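Local atomic coordinates of fatty acid-binding protein homolog (Ascaris suum, PDB entry 6I8X), a protein that binds fatty acids such as vaccenic acid inside a beta-barrel and may sequester toxic fatty acids or help maintain the lipid layer of the eggshell. Residues Pro103-Ile111 against Val119-Asp127; Leu14-Phe25 against Val140-Gln149. One frame throughout, in Å; residues are numbered along the deposited sequence.

Interaction 1 of 2, residues Pro103-Ile111 against Val119-Asp127; sequences PNTLTETHI and VETYEYRRD. With EDO (1,2-ethanediol), chain H.
The E108 carboxylate reaches across to Y124 on the inward face of an antiparallel beta hairpin, two neighbouring strands of the FABP barrel wall. Starting at E108, CB sits 4.1 Å from Y124 CE2 and equally far from the backbone O of Y122. CG stands anti to the backbone N (chi1 179°) and the chain runs on extended, which carries the carboxylate to the edge of the Y124 ring, OE1 in the ring plane, the two planes 12° apart. At the tip the oxygens divide their work. Y124 OH donates to E108 OE1 at 2.7 Å, nearly along the C-O axis, while OE2 accepts a hydrogen bond from H110 NE2 of its own strand, arriving from above the carboxylate plane. Bonds to both oxygens should restrict rotation of this buried carboxylate. The H110 ring is held in turn: its ND1 bonds H94 on the next strand, and the edge of Y122 points at its face in an offset edge-to-face pair (centroids 5.4 Å, planes at 66°). Y124 OH also bonds K49, which is hydrogen-bonded to the fatty acid, so this chain of polar groups runs from the hairpin to the ligand. L106 CD2 packs on Y124 CD2 from beside it. The other face is simpler, I111 lying along V119 with CG1 on CG2, and T109 OG1 meeting T121 OG1 in a hydrogen bond of 3.1 Å.

Interaction 2 of 2, residues Leu14-Phe25 against Val140-Gln149; sequences LGTFKLERDENF and VSTSRYYKKQ. With TAM (tris(hydroxyethyl)aminomethane), chain K; VCA (vaccenic acid), chain C.
R144 is sandwiched between F25 and L19: its guanidinium lies flat on the F25 ring, CZ 3.9 Å from the centroid, and L19 CD2 presses on the opposite face. In its own plane NH1 donates to D22 OD2 at 2.8 Å, a salt bridge on the anti side of that oxygen. The R144 chi2 (-100°) puts CD over the F25 ring, a CH-pi contact, and the bend at chi3 turns the guanidinium onto the same ring. Beside it, Y146 carries L19 CD1 over one face and brings its OH to 2.7 Å from O1 of the vaccenic acid; K49, on strand 47-53 beside 15-23, is hydrogen-bonded to the ligand.

On the outer face R21 stacks on Y145, planes 16° apart, and E23 OE1 forms a salt bridge with R21 NH1 in the guanidinium plane, which probably helps hold the group flat on the ring. At the chain end K148 CD touches the F17 ring and NZ holds TAM O5 at 3.0 Å. Behind these side chains, E20 N binds Y145 O and Y145 N binds R21 O. The classic beta bulge at E20 and R21 lies where the first and last strands close the FABP barrel, and R144 and Y146 both belong to the vaccenic acid pocket.

In the fold
Both contacts join antiparallel neighbours of one barrel wall, with only strand 130-137 between 119-127 and 140-148. Interaction 1 is a local hairpin, nested along the chain inside the long loop that interaction 2 closes. It lies nearer the middle of the molecule, its centre about 7 Å from the centre of the chain, against about 10 Å for interaction 2, and its inward side is a hydrogen-bonded network of carboxylate, imidazole and phenol. Both are partly buried, but interaction 2 has more exposed residues, with K18, R21 and E23 on the outside. It relies more on arginines laid flat on aromatic rings, one set inward by the ligand and one outward. R126 joins the two contacts, its CD packing on F17 CE1.

Interaction 1 of 2, residues Pro103-Ile111 against Val119-Asp127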
loop_
_atom_site.group_PDB
_atom_site.type_symbol
_atom_site.label_atom_id
_atom_site.label_comp_id
_atom_site.label_asym_id
_atom_site.label_seq_id
_atom_site.Cartn_x
_atom_site.Cartn_y
_atom_site.Cartn_z
ATOM N N PRO A 103 12.269 9.630 -6.113
ATOM C CA PRO A 103 11.490 9.134 -7.274
ATOM C C PRO A 103 11.336 7.612 -7.421
ATOM O O PRO A 103 10.496 7.153 -8.203
ATOM C CB PRO A 103 12.231 9.720 -8.480
ATOM C CG PRO A 103 13.599 10.074 -7.976
ATOM C CD PRO A 103 13.416 10.460 -6.548
ATOM N N ASN A 104 12.137 6.834 -6.692
ATOM C CA ASN A 104 12.106 5.371 -6.749
ATOM C C ASN A 104 11.373 4.747 -5.532
ATOM O O ASN A 104 11.233 3.532 -5.471
ATOM C CB ASN A 104 13.549 4.803 -6.845
ATOM C CG ASN A 104 14.527 5.597 -7.678
ATOM O OD1 ASN A 104 14.311 5.876 -8.868
ATOM N ND2 ASN A 104 15.638 5.973 -7.061
ATOM N N THR A 105 10.914 5.575 -4.579
ATOM C CA THR A 105 10.310 5.129 -3.320
ATOM C C THR A 105 8.961 5.760 -2.969
ATOM O O THR A 105 8.891 6.907 -2.527
ATOM C CB THR A 105 11.304 5.337 -2.149
ATOM O OG1 THR A 105 12.598 4.893 -2.534
ATOM C CG2 THR A 105 10.871 4.631 -0.871
ATOM N N LEU A 106 7.915 4.948 -3.033
ATOM C CA LEU A 106 6.582 5.360 -2.618
ATOM C C LEU A 106 6.317 4.784 -1.214
ATOM O O LEU A 106 6.571 3.607 -0.966
ATOM C CB LEU A 106 5.545 4.873 -3.640
ATOM C CG LEU A 106 4.053 4.934 -3.281
ATOM C CD1 LEU A 106 3.542 6.361 -3.299
ATOM C CD2 LEU A 106 3.243 4.120 -4.297
ATOM N N THR A 107 5.873 5.634 -0.284
ATOM C CA THR A 107 5.525 5.192 1.065
ATOM C C THR A 107 4.004 5.297 1.258
ATOM O O THR A 107 3.331 6.036 0.528
ATOM C CB THR A 107 6.334 5.912 2.147
ATOM O OG1 THR A 107 5.895 7.264 2.259
ATOM C CG2 THR A 107 7.843 5.820 1.921
ATOM N N GLU A 108 3.467 4.515 2.197
ATOM C CA GLU A 108 2.055 4.465 2.532
ATOM C C GLU A 108 2.019 4.238 4.035
ATOM O O GLU A 108 2.407 3.171 4.531
ATOM C CB GLU A 108 1.360 3.322 1.765
ATOM C CG GLU A 108 -0.123 3.153 2.055
ATOM C CD GLU A 108 -0.787 1.946 1.396
ATOM O OE1 GLU A 108 -0.175 1.331 0.496
ATOM O OE2 GLU A 108 -1.941 1.629 1.763
ATOM N N THR A 109 1.585 5.259 4.758
ATOM C CA THR A 109 1.538 5.238 6.201
ATOM C C THR A 109 0.096 5.127 6.670
ATOM O O THR A 109 -0.776 5.856 6.197
ATOM C CB THR A 109 2.284 6.474 6.741
ATOM O OG1 THR A 109 3.566 6.534 6.099
ATOM C CG2 THR A 109 2.460 6.450 8.280
ATOM N N HIS A 110 -0.142 4.193 7.596
ATOM C CA HIS A 110 -1.438 3.951 8.222
ATOM C C HIS A 110 -1.340 4.240 9.697
ATOM O O HIS A 110 -0.377 3.837 10.357
ATOM C CB HIS A 110 -1.905 2.500 8.029
ATOM C CG HIS A 110 -2.239 2.144 6.615
ATOM N ND1 HIS A 110 -3.473 1.605 6.281
ATOM C CD2 HIS A 110 -1.484 2.221 5.496
ATOM C CE1 HIS A 110 -3.437 1.395 4.977
ATOM N NE2 HIS A 110 -2.269 1.761 4.458
ATOM N N ILE A 111 -2.336 4.964 10.205
ATOM C CA ILE A 111 -2.499 5.231 11.624
ATOM C C ILE A 111 -3.904 4.725 11.941
ATOM O O ILE A 111 -4.851 5.145 11.285
ATOM C CB ILE A 111 -2.315 6.727 12.036
ATOM C CG1 ILE A 111 -0.942 7.298 11.597
ATOM C CG2 ILE A 111 -2.511 6.879 13.536
ATOM C CD1 ILE A 111 -0.780 8.861 11.766
ATOM N N VAL A 119 1.050 2.967 14.380
ATOM C CA VAL A 119 1.562 3.674 13.201
ATOM C C VAL A 119 2.483 2.734 12.431
ATOM O O VAL A 119 3.441 2.208 13.003
ATOM C CB VAL A 119 2.303 4.992 13.575
ATOM C CG1 VAL A 119 2.908 5.671 12.342
ATOM C CG2 VAL A 119 1.383 5.958 14.316
ATOM N N GLU A 120 2.211 2.548 11.130
ATOM C CA GLU A 120 3.025 1.694 10.281
ATOM C C GLU A 120 3.164 2.225 8.851
ATOM O O GLU A 120 2.163 2.576 8.220
ATOM C CB GLU A 120 2.503 0.248 10.289
ATOM C CG GLU A 120 3.307 -0.642 9.357
ATOM C CD GLU A 120 3.217 -2.133 9.555
ATOM O OE1 GLU A 120 2.092 -2.637 9.762
ATOM O OE2 GLU A 120 4.261 -2.807 9.410
ATOM N N THR A 121 4.411 2.226 8.336
ATOM C CA THR A 121 4.749 2.634 6.978
ATOM C C THR A 121 5.130 1.438 6.082
ATOM O O THR A 121 5.962 0.603 6.474
ATOM C CB THR A 121 5.839 3.723 7.006
ATOM O OG1 THR A 121 5.392 4.799 7.836
ATOM C CG2 THR A 121 6.176 4.268 5.604
ATOM N N TYR A 122 4.536 1.383 4.871
ATOM C CA TYR A 122 4.854 0.387 3.827
ATOM C C TYR A 122 5.603 1.108 2.712
ATOM O O TYR A 122 5.261 2.232 2.364
ATOM C CB TYR A 122 3.604 -0.293 3.250
ATOM C CG TYR A 122 2.658 -0.818 4.299
ATOM C CD1 TYR A 122 3.052 -1.815 5.185
ATOM C CD2 TYR A 122 1.383 -0.283 4.444
ATOM C CE1 TYR A 122 2.180 -2.306 6.158
ATOM C CE2 TYR A 122 0.514 -0.738 5.440
ATOM C CZ TYR A 122 0.913 -1.760 6.286
ATOM O OH TYR A 122 0.049 -2.237 7.244
ATOM N N GLU A 123 6.606 0.454 2.143
ATOM C CA GLU A 123 7.451 1.010 1.099
ATOM C C GLU A 123 7.280 0.235 -0.211
ATOM O O GLU A 123 7.272 -0.991 -0.196
ATOM C CB GLU A 123 8.892 0.956 1.600
ATOM C CG GLU A 123 9.964 1.414 0.634
ATOM C CD GLU A 123 11.380 1.158 1.122
ATOM O OE1 GLU A 123 11.620 1.233 2.350
ATOM O OE2 GLU A 123 12.252 0.878 0.268
ATOM N N TYR A 124 7.135 0.955 -1.342
ATOM C CA TYR A 124 7.011 0.342 -2.651
ATOM C C TYR A 124 8.142 0.769 -3.535
ATOM O O TYR A 124 8.491 1.951 -3.589
ATOM C CB TYR A 124 5.698 0.673 -3.350
ATOM C CG TYR A 124 4.446 0.253 -2.630
ATOM C CD1 TYR A 124 3.822 -0.955 -2.930
ATOM C CD2 TYR A 124 3.793 1.128 -1.759
ATOM C CE1 TYR A 124 2.591 -1.292 -2.374
ATOM C CE2 TYR A 124 2.570 0.791 -1.180
ATOM C CZ TYR A 124 1.973 -0.422 -1.489
ATOM O OH TYR A 124 0.755 -0.757 -0.953
ATOM N N ARG A 125 8.707 -0.207 -4.269
ATOM C CA ARG A 125 9.803 0.038 -5.188
ATOM C C ARG A 125 9.579 -0.762 -6.430
ATOM O O ARG A 125 9.001 -1.834 -6.374
ATOM C CB ARG A 125 11.147 -0.346 -4.547
ATOM C CG ARG A 125 11.577 0.552 -3.382
ATOM C CD ARG A 125 12.966 0.212 -2.870
ATOM N NE ARG A 125 14.005 0.579 -3.833
ATOM C CZ ARG A 125 14.607 1.762 -3.875
ATOM N NH1 ARG A 125 14.302 2.703 -2.990
ATOM N NH2 ARG A 125 15.530 2.008 -4.796
ATOM N N ARG A 126 9.993 -0.228 -7.562
ATOM C CA ARG A 126 9.910 -0.962 -8.814
ATOM C C ARG A 126 11.218 -1.654 -9.044
ATOM O O ARG A 126 12.267 -1.064 -8.823
ATOM C CB ARG A 126 9.565 -0.062 -10.009
ATOM C CG ARG A 126 8.078 0.164 -10.178
ATOM C CD ARG A 126 7.271 -1.077 -10.561
ATOM N NE ARG A 126 7.679 -1.711 -11.825
ATOM C CZ ARG A 126 7.199 -1.405 -13.030
ATOM N NH1 ARG A 126 6.321 -0.424 -13.174
ATOM N NH2 ARG A 126 7.608 -2.067 -14.101
ATOM N N ASP A 127 11.162 -2.917 -9.463
ATOM C CA ASP A 127 12.337 -3.698 -9.793
ATOM C C ASP A 127 12.007 -4.551 -11.023
ATOM O O ASP A 127 11.469 -5.661 -10.897
ATOM C CB ASP A 127 12.794 -4.556 -8.607
ATOM C CG ASP A 127 14.108 -5.245 -8.886
ATOM O OD1 ASP A 127 14.892 -4.715 -9.712
ATOM O OD2 ASP A 127 14.339 -6.338 -8.315
HETATM C C1 EDO H . 9.716 -0.657 6.296
HETATM O O1 EDO H . 9.155 0.364 5.484
HETATM C C2 EDO H . 10.612 -1.599 5.442
HETATM O O2 EDO H . 11.507 -0.822 4.669
HETATM O O HOH W 1 11.778 2.138 -7.763
#

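Interaction 2 of 2, residues Leu14-Phe25 against Val140-Gln149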
loop_
_atom_site.group_PDB
_atom_site.type_symbol
_atom_site.label_atom_id
_atom_site.label_comp_id
_atom_site.label_asym_id
_atom_site.label_seq_id
_atom_site.Cartn_x
_atom_site.Cartn_y
_atom_site.Cartn_z
ATOM N N LEU A 14 2.335 3.547 -11.659
ATOM C CA LEU A 14 1.006 3.498 -12.249
ATOM C C LEU A 14 0.728 2.156 -12.888
ATOM O O LEU A 14 1.611 1.571 -13.527
ATOM C CB LEU A 14 0.790 4.624 -13.285
ATOM C CG LEU A 14 0.711 6.060 -12.735
ATOM C CD1 LEU A 14 0.476 7.060 -13.875
ATOM C CD2 LEU A 14 -0.391 6.207 -11.677
ATOM N N GLY A 15 -0.508 1.699 -12.728
ATOM C CA GLY A 15 -0.959 0.457 -13.330
ATOM C C GLY A 15 -1.535 -0.553 -12.366
ATOM O O GLY A 15 -1.881 -0.221 -11.235
ATOM N N THR A 16 -1.622 -1.788 -12.840
ATOM C CA THR A 16 -2.137 -2.980 -12.161
ATOM C C THR A 16 -0.970 -3.909 -11.836
ATOM O O THR A 16 -0.167 -4.231 -12.709
ATOM C CB THR A 16 -3.181 -3.692 -13.041
ATOM O OG1 THR A 16 -4.217 -2.762 -13.345
ATOM C CG2 THR A 16 -3.782 -4.929 -12.348
ATOM N N PHE A 17 -0.934 -4.384 -10.599
ATOM C CA PHE A 17 0.131 -5.255 -10.109
ATOM C C PHE A 17 -0.476 -6.425 -9.343
ATOM O O PHE A 17 -1.236 -6.236 -8.398
ATOM C CB PHE A 17 1.108 -4.439 -9.227
ATOM C CG PHE A 17 1.761 -3.243 -9.896
ATOM C CD1 PHE A 17 2.995 -3.369 -10.531
ATOM C CD2 PHE A 17 1.186 -1.975 -9.816
ATOM C CE1 PHE A 17 3.642 -2.251 -11.066
ATOM C CE2 PHE A 17 1.821 -0.863 -10.385
ATOM C CZ PHE A 17 3.037 -1.013 -11.011
ATOM N N LYS A 18 -0.162 -7.628 -9.770
ATOM C CA LYS A 18 -0.697 -8.845 -9.151
ATOM C C LYS A 18 0.335 -9.532 -8.240
ATOM O O LYS A 18 1.420 -9.882 -8.698
ATOM C CB LYS A 18 -1.227 -9.818 -10.248
ATOM C CG LYS A 18 -1.826 -11.115 -9.696
ATOM C CD LYS A 18 -2.115 -12.154 -10.785
ATOM C CE LYS A 18 -0.919 -13.033 -11.149
ATOM N NZ LYS A 18 -0.520 -13.981 -10.053
ATOM N N LEU A 19 -0.046 -9.796 -6.973
ATOM C CA LEU A 19 0.785 -10.538 -6.009
ATOM C C LEU A 19 1.136 -11.942 -6.557
ATOM O O LEU A 19 0.246 -12.752 -6.856
ATOM C CB LEU A 19 0.081 -10.639 -4.645
ATOM C CG LEU A 19 0.788 -11.528 -3.585
ATOM C CD1 LEU A 19 2.116 -10.879 -3.080
ATOM C CD2 LEU A 19 -0.140 -11.835 -2.450
ATOM N N GLU A 20 2.452 -12.206 -6.663
ATOM C CA GLU A 20 3.029 -13.432 -7.203
ATOM C C GLU A 20 3.748 -14.280 -6.142
ATOM O O GLU A 20 3.648 -15.495 -6.166
ATOM C CB GLU A 20 4.014 -13.057 -8.323
ATOM C CG GLU A 20 3.654 -13.688 -9.659
ATOM C CD GLU A 20 4.704 -13.671 -10.751
ATOM O OE1 GLU A 20 5.918 -13.662 -10.438
ATOM O OE2 GLU A 20 4.299 -13.733 -11.935
ATOM N N ARG A 21 4.515 -13.643 -5.254
ATOM C CA ARG A 21 5.319 -14.288 -4.215
ATOM C C ARG A 21 5.763 -13.274 -3.177
ATOM O O ARG A 21 5.685 -12.086 -3.404
ATOM C CB ARG A 21 6.564 -15.008 -4.824
ATOM C CG ARG A 21 7.573 -14.096 -5.506
ATOM C CD ARG A 21 8.819 -14.855 -5.919
ATOM N NE ARG A 21 9.850 -13.966 -6.471
ATOM C CZ ARG A 21 10.875 -13.464 -5.781
ATOM N NH1 ARG A 21 11.022 -13.753 -4.491
ATOM N NH2 ARG A 21 11.757 -12.671 -6.374
ATOM N N ASP A 22 6.257 -13.751 -2.059
ATOM C CA ASP A 22 6.759 -12.937 -0.970
ATOM C C ASP A 22 7.871 -13.687 -0.260
ATOM O O ASP A 22 8.156 -14.832 -0.602
ATOM C CB ASP A 22 5.616 -12.553 -0.012
ATOM C CG ASP A 22 4.760 -13.701 0.493
ATOM O OD1 ASP A 22 5.256 -14.843 0.537
ATOM O OD2 ASP A 22 3.632 -13.447 0.916
ATOM N N GLU A 23 8.516 -13.034 0.704
ATOM C CA GLU A 23 9.629 -13.586 1.478
ATOM C C GLU A 23 9.391 -13.193 2.907
ATOM O O GLU A 23 9.155 -12.009 3.164
ATOM C CB GLU A 23 10.952 -12.929 1.041
ATOM C CG GLU A 23 11.570 -13.449 -0.247
ATOM C CD GLU A 23 12.637 -12.557 -0.876
ATOM O OE1 GLU A 23 12.954 -12.780 -2.068
ATOM O OE2 GLU A 23 13.133 -11.623 -0.200
ATOM N N ASN A 24 9.450 -14.169 3.842
ATOM C CA ASN A 24 9.321 -13.940 5.285
ATOM C C ASN A 24 7.996 -13.273 5.722
ATOM O O ASN A 24 7.958 -12.613 6.769
ATOM C CB ASN A 24 10.549 -13.122 5.798
ATOM C CG ASN A 24 10.905 -13.419 7.246
ATOM O OD1 ASN A 24 10.775 -14.557 7.731
ATOM N ND2 ASN A 24 11.276 -12.389 7.987
ATOM N N PHE A 25 6.908 -13.438 4.943
ATOM C CA PHE A 25 5.627 -12.807 5.325
ATOM C C PHE A 25 5.036 -13.402 6.610
ATOM O O PHE A 25 4.475 -12.663 7.409
ATOM C CB PHE A 25 4.601 -12.797 4.164
ATOM C CG PHE A 25 3.403 -11.882 4.345
ATOM C CD1 PHE A 25 3.558 -10.588 4.848
ATOM C CD2 PHE A 25 2.129 -12.284 3.940
ATOM C CE1 PHE A 25 2.452 -9.741 5.000
ATOM C CE2 PHE A 25 1.027 -11.430 4.079
ATOM C CZ PHE A 25 1.197 -10.164 4.595
ATOM N N VAL A 140 11.472 -7.466 12.335
ATOM C CA VAL A 140 11.139 -8.517 11.365
ATOM C C VAL A 140 10.708 -7.894 10.016
ATOM O O VAL A 140 9.692 -7.210 9.969
ATOM C CB VAL A 140 10.110 -9.555 11.927
ATOM C CG1 VAL A 140 9.722 -10.570 10.862
ATOM C CG2 VAL A 140 10.659 -10.266 13.176
ATOM N N SER A 141 11.500 -8.120 8.941
ATOM C CA SER A 141 11.267 -7.575 7.592
ATOM C C SER A 141 10.670 -8.594 6.625
ATOM O O SER A 141 10.921 -9.790 6.747
ATOM C CB SER A 141 12.562 -7.020 6.998
ATOM O OG SER A 141 12.937 -5.830 7.664
ATOM N N THR A 142 9.910 -8.093 5.637
ATOM C CA THR A 142 9.247 -8.876 4.591
ATOM C C THR A 142 9.173 -8.077 3.276
ATOM O O THR A 142 9.105 -6.853 3.310
ATOM C CB THR A 142 7.865 -9.399 5.066
ATOM O OG1 THR A 142 7.344 -10.270 4.064
ATOM C CG2 THR A 142 6.842 -8.273 5.340
ATOM N N SER A 143 9.222 -8.781 2.135
ATOM C CA SER A 143 9.098 -8.220 0.783
ATOM C C SER A 143 8.022 -9.027 0.065
ATOM O O SER A 143 8.025 -10.246 0.162
ATOM C CB SER A 143 10.414 -8.333 0.017
ATOM O OG SER A 143 11.304 -7.363 0.525
ATOM N N ARG A 144 7.092 -8.351 -0.610
ATOM C CA ARG A 144 5.978 -8.967 -1.352
ATOM C C ARG A 144 6.154 -8.465 -2.770
ATOM O O ARG A 144 6.329 -7.258 -2.975
ATOM C CB ARG A 144 4.608 -8.503 -0.775
ATOM C CG ARG A 144 4.391 -8.782 0.722
ATOM C CD ARG A 144 3.528 -10.018 0.950
ATOM N NE ARG A 144 2.115 -9.689 0.916
ATOM C CZ ARG A 144 1.128 -10.563 0.773
ATOM N NH1 ARG A 144 1.389 -11.861 0.657
ATOM N NH2 ARG A 144 -0.127 -10.152 0.773
ATOM N N TYR A 145 6.140 -9.396 -3.741
ATOM C CA TYR A 145 6.395 -9.170 -5.166
ATOM C C TYR A 145 5.110 -9.201 -5.995
ATOM O O TYR A 145 4.444 -10.223 -6.050
ATOM C CB TYR A 145 7.475 -10.169 -5.687
ATOM C CG TYR A 145 8.780 -10.046 -4.920
ATOM C CD1 TYR A 145 8.963 -10.699 -3.702
ATOM C CD2 TYR A 145 9.797 -9.209 -5.366
ATOM C CE1 TYR A 145 10.127 -10.533 -2.959
ATOM C CE2 TYR A 145 10.977 -9.053 -4.641
ATOM C CZ TYR A 145 11.136 -9.714 -3.437
ATOM O OH TYR A 145 12.297 -9.571 -2.717
ATOM N N TYR A 146 4.788 -8.066 -6.647
ATOM C CA TYR A 146 3.594 -7.844 -7.493
ATOM C C TYR A 146 4.034 -7.611 -8.919
ATOM O O TYR A 146 4.766 -6.658 -9.222
ATOM C CB TYR A 146 2.796 -6.609 -7.017
ATOM C CG TYR A 146 2.229 -6.720 -5.624
ATOM C CD1 TYR A 146 3.036 -6.522 -4.503
ATOM C CD2 TYR A 146 0.870 -6.948 -5.421
ATOM C CE1 TYR A 146 2.518 -6.625 -3.213
ATOM C CE2 TYR A 146 0.332 -7.010 -4.136
ATOM C CZ TYR A 146 1.167 -6.875 -3.035
ATOM O OH TYR A 146 0.664 -6.953 -1.764
ATOM N N LYS A 147 3.628 -8.515 -9.779
ATOM C CA LYS A 147 3.968 -8.528 -11.190
ATOM C C LYS A 147 3.094 -7.522 -11.912
ATOM O O LYS A 147 1.874 -7.570 -11.776
ATOM C CB LYS A 147 3.784 -9.963 -11.743
ATOM C CG LYS A 147 4.127 -10.169 -13.209
ATOM C CD LYS A 147 5.581 -10.549 -13.427
ATOM C CE LYS A 147 5.862 -11.059 -14.822
ATOM N NZ LYS A 147 6.002 -9.949 -15.791
ATOM N N LYS A 148 3.728 -6.582 -12.631
ATOM C CA LYS A 148 3.048 -5.591 -13.453
ATOM C C LYS A 148 2.266 -6.343 -14.561
ATOM O O LYS A 148 2.808 -7.244 -15.234
ATOM C CB LYS A 148 4.084 -4.595 -14.037
ATOM C CG LYS A 148 3.601 -3.614 -15.097
ATOM C CD LYS A 148 2.557 -2.684 -14.584
ATOM C CE LYS A 148 2.897 -1.257 -14.882
ATOM N NZ LYS A 148 2.359 -0.787 -16.184
ATOM N N GLN A 149 0.964 -5.989 -14.694
ATOM C CA GLN A 149 0.030 -6.583 -15.662
ATOM C C GLN A 149 -0.266 -5.621 -16.822
ATOM O O GLN A 149 -0.832 -6.092 -17.826
ATOM C CB GLN A 149 -1.293 -6.972 -14.963
ATOM C CG GLN A 149 -1.149 -7.734 -13.631
ATOM C CD GLN A 149 -0.751 -9.150 -13.885
ATOM O OE1 GLN A 149 0.434 -9.505 -13.908
ATOM N NE2 GLN A 149 -1.735 -9.980 -14.122
ATOM O OXT GLN A 149 -0.021 -4.395 -16.705
HETATM C C TAM K . -0.748 2.555 -17.553
HETATM C C1 TAM K . -2.057 2.800 -16.688
HETATM C C2 TAM K . -0.092 1.206 -17.003
HETATM C C3 TAM K . -0.887 2.489 -19.150
HETATM C C4 TAM K . -2.328 4.232 -16.280
HETATM C C5 TAM K . -0.980 -0.011 -17.163
HETATM C C6 TAM K . -2.211 2.950 -19.707
HETATM N N TAM K . 0.055 3.743 -17.205
HETATM O O4 TAM K . -3.511 4.298 -15.516
HETATM O O5 TAM K . -0.588 -1.154 -16.341
HETATM O O6 TAM K . -2.170 2.932 -21.115
HETATM O O2 VCA C . -1.553 -4.669 1.288
HETATM C C1 VCA C . -1.569 -5.970 1.107
HETATM O O1 VCA C . -1.234 -6.495 0.072
HETATM C C2 VCA C . -2.028 -6.757 2.301
HETATM C C3 VCA C . -2.886 -7.979 1.986
HETATM C C4 VCA C . -3.618 -8.505 3.209
HETATM C C5 VCA C . -4.374 -9.802 3.005
HETATM C C6 VCA C . -5.800 -9.614 2.529
HETATM C C7 VCA C . -6.464 -10.921 2.143
HETATM C C8 VCA C . -7.035 -11.769 3.270
HETATM C C9 VCA C . -8.421 -11.355 3.725
HETATM C C10 VCA C . -8.907 -12.147 4.944
HETATM C C11 VCA C . -9.846 -11.378 5.825
HETATM C C12 VCA C . -9.522 -10.353 6.593
HETATM C C13 VCA C . -8.156 -9.745 6.730
HETATM C C14 VCA C . -8.042 -8.740 7.876
HETATM C C15 VCA C . -6.627 -8.240 8.127
HETATM C C16 VCA C . -5.955 -7.549 6.948
HETATM C C17 VCA C . -4.579 -6.998 7.274
HETATM C C18 VCA C . -4.062 -6.034 6.239
#